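PDB 6X9L: aldehyde dehydrogenase family protein from Pseudomonas syringae pv. tomato, which probably oxidises long-chain aliphatic aldehydes such as octanal, with NAD as the electron acceptor. Local coordinates for residues T73-R78 / Y133-V138. The protein carries 1 engineered substitution. Sequence-based numbering, arbitrary orientation.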
loop_
_atom_site.group_PDB
_atom_site.type_symbol
_atom_site.label_atom_id
_atom_site.label_comp_id
_atom_site.label_asym_id
_atom_site.label_seq_id
_atom_site.Cartn_x
_atom_site.Cartn_y
_atom_site.Cartn_z
ATOM N N THR A 73 17.793 2.394 -18.798
ATOM C CA THR A 73 19.217 2.305 -18.508
ATOM C C THR A 73 19.481 1.092 -17.618
ATOM O O THR A 73 18.719 0.800 -16.691
ATOM C CB THR A 73 19.720 3.590 -17.845
ATOM O OG1 THR A 73 19.487 4.709 -18.715
ATOM C CG2 THR A 73 21.203 3.490 -17.504
ATOM N N SER A 74 20.560 0.383 -17.920
ATOM C CA SER A 74 20.835 -0.883 -17.262
ATOM C C SER A 74 21.049 -0.683 -15.763
ATOM O O SER A 74 21.629 0.320 -15.333
ATOM C CB SER A 74 22.076 -1.516 -17.858
ATOM O OG SER A 74 23.184 -0.718 -17.492
ATOM N N PRO A 75 20.614 -1.638 -14.943
ATOM C CA PRO A 75 20.915 -1.551 -13.507
ATOM C C PRO A 75 22.370 -1.235 -13.217
ATOM O O PRO A 75 22.650 -0.369 -12.379
ATOM C CB PRO A 75 20.498 -2.934 -12.994
ATOM C CG PRO A 75 19.389 -3.328 -13.890
ATOM C CD PRO A 75 19.708 -2.757 -15.251
ATOM N N GLU A 76 23.312 -1.904 -13.887
ATOM C CA GLU A 76 24.724 -1.616 -13.642
ATOM C C GLU A 76 25.018 -0.138 -13.842
ATOM O O GLU A 76 25.714 0.479 -13.029
ATOM C CB GLU A 76 25.621 -2.471 -14.550
ATOM C CG GLU A 76 25.003 -3.787 -15.012
ATOM C CD GLU A 76 24.507 -4.673 -13.865
ATOM O OE1 GLU A 76 24.559 -4.243 -12.690
ATOM O OE2 GLU A 76 24.056 -5.807 -14.135
ATOM N N VAL A 77 24.471 0.456 -14.905
ATOM C CA VAL A 77 24.800 1.840 -15.215
ATOM C C VAL A 77 24.093 2.793 -14.253
ATOM O O VAL A 77 24.691 3.765 -13.773
ATOM C CB VAL A 77 24.472 2.146 -16.687
ATOM C CG1 VAL A 77 24.419 3.629 -16.895
ATOM C CG2 VAL A 77 25.527 1.519 -17.600
ATOM N N ARG A 78 22.822 2.536 -13.943
ATOM C CA ARG A 78 22.179 3.319 -12.888
ATOM C C ARG A 78 22.997 3.269 -11.600
ATOM O O ARG A 78 23.243 4.306 -10.975
ATOM C CB ARG A 78 20.751 2.825 -12.644
ATOM C CG ARG A 78 19.890 2.783 -13.899
ATOM C CD ARG A 78 18.400 2.956 -13.571
ATOM N NE ARG A 78 17.878 1.892 -12.718
ATOM C CZ ARG A 78 17.252 0.805 -13.169
ATOM N NH1 ARG A 78 17.062 0.649 -14.476
ATOM N NH2 ARG A 78 16.808 -0.120 -12.318
ATOM N N TYR A 133 20.222 -7.682 -7.192
ATOM C CA TYR A 133 18.776 -7.763 -7.291
ATOM C C TYR A 133 18.345 -8.434 -8.590
ATOM O O TYR A 133 18.800 -8.067 -9.679
ATOM C CB TYR A 133 18.163 -6.365 -7.189
ATOM C CG TYR A 133 16.676 -6.449 -6.993
ATOM C CD1 TYR A 133 15.828 -6.576 -8.081
ATOM C CD2 TYR A 133 16.116 -6.466 -5.709
ATOM C CE1 TYR A 133 14.474 -6.692 -7.907
ATOM C CE2 TYR A 133 14.764 -6.582 -5.527
ATOM C CZ TYR A 133 13.949 -6.699 -6.634
ATOM O OH TYR A 133 12.593 -6.809 -6.500
ATOM N N ARG A 134 17.442 -9.403 -8.478
ATOM C CA ARG A 134 16.928 -10.130 -9.634
ATOM C C ARG A 134 15.622 -9.470 -10.061
ATOM O O ARG A 134 14.600 -9.607 -9.379
ATOM C CB ARG A 134 16.719 -11.609 -9.305
ATOM C CG ARG A 134 17.964 -12.355 -8.825
ATOM C CD ARG A 134 18.761 -12.971 -9.971
ATOM N NE ARG A 134 18.262 -14.291 -10.368
ATOM C CZ ARG A 134 17.692 -14.560 -11.541
ATOM N NH1 ARG A 134 17.547 -13.605 -12.454
ATOM N NH2 ARG A 134 17.270 -15.792 -11.808
ATOM N N PHE A 135 15.650 -8.757 -11.186
ATOM C CA PHE A 135 14.432 -8.108 -11.648
ATOM C C PHE A 135 13.474 -9.089 -12.311
ATOM O O PHE A 135 12.261 -8.857 -12.299
ATOM C CB PHE A 135 14.762 -6.956 -12.603
ATOM C CG PHE A 135 15.438 -5.787 -11.934
ATOM C CD1 PHE A 135 14.696 -4.795 -11.336
ATOM C CD2 PHE A 135 16.820 -5.675 -11.911
ATOM C CE1 PHE A 135 15.315 -3.707 -10.722
ATOM C CE2 PHE A 135 17.435 -4.594 -11.307
ATOM C CZ PHE A 135 16.681 -3.612 -10.711
ATOM N N GLN A 136 13.987 -10.187 -12.853
ATOM C CA GLN A 136 13.165 -11.250 -13.403
ATOM C C GLN A 136 13.438 -12.560 -12.680
ATOM O O GLN A 136 14.573 -12.847 -12.289
ATOM C CB GLN A 136 13.424 -11.436 -14.888
ATOM C CG GLN A 136 12.647 -12.572 -15.492
ATOM C CD GLN A 136 13.073 -12.838 -16.902
ATOM O OE1 GLN A 136 12.324 -12.590 -17.856
ATOM N NE2 GLN A 136 14.291 -13.345 -17.057
ATOM N N THR A 137 12.382 -13.353 -12.524
ATOM C CA THR A 137 12.415 -14.673 -11.900
ATOM C C THR A 137 11.519 -15.592 -12.713
ATOM O O THR A 137 10.484 -15.157 -13.226
ATOM C CB THR A 137 11.928 -14.620 -10.450
ATOM O OG1 THR A 137 12.801 -13.784 -9.698
ATOM C CG2 THR A 137 11.907 -15.991 -9.826
ATOM N N VAL A 138 11.904 -16.854 -12.836
ATOM C CA VAL A 138 11.170 -17.791 -13.671
ATOM C C VAL A 138 10.799 -18.986 -12.804
ATOM O O VAL A 138 11.680 -19.704 -12.316
ATOM C CB VAL A 138 11.983 -18.202 -14.905
ATOM C CG1 VAL A 138 11.217 -19.183 -15.757
ATOM C CG2 VAL A 138 12.353 -16.944 -15.704
#
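Pro75 and, more lightly, Arg78, on the first turn of helix 75-91, are touched by the ring of Phe135, which reaches over from the run leading into strand 136-138. Just ahead of that turn, Thr73 contributes its carbonyl oxygen, which accepts a weak hydrogen bond from Arg78 NH1 at an angle of 120°. Ser74 is the N-cap: its short hydroxyl side chain folds back so that OG accepts from Val77 N at 3.1 Å, and its carbonyl takes the bond from Arg78 N. Pro75 then suits the first helical position, where a residue without an N-H costs the helix no hydrogen bond and a fixed phi fits the turn. Its CG lies 3.5 Å from Phe135 CE2, one apolar ring against another, and Leu130 touches both side chains. Phe135 lies just before strand 136-138, which pairs antiparallel with strand 143-155, as does strand 477-483; these form the antiparallel arm of a larger mixed sheet, an arm probably used in oligomerisation, as in other aldehyde dehydrogenases. The contact joins the start of helix 75-91 to the root of this arm. Further along, Arg78 is buried, its chain bending at chi3 (-62°) to bring the guanidinium back over the start of its own helix, where Pro75 N lies beyond one face. NH2 approaches Phe135 CZ at 3.8 Å, with the two planes turned 78° from each other. An arginine is long and flexible enough to reach from the helix both to Thr73 O and, through NH2, to the carbonyl of Ala174, which should steady the buried charge. A flat apolar ring suits position 135, since it can meet the proline while Tyr133 CD1 sits 3.7 Å above its centre.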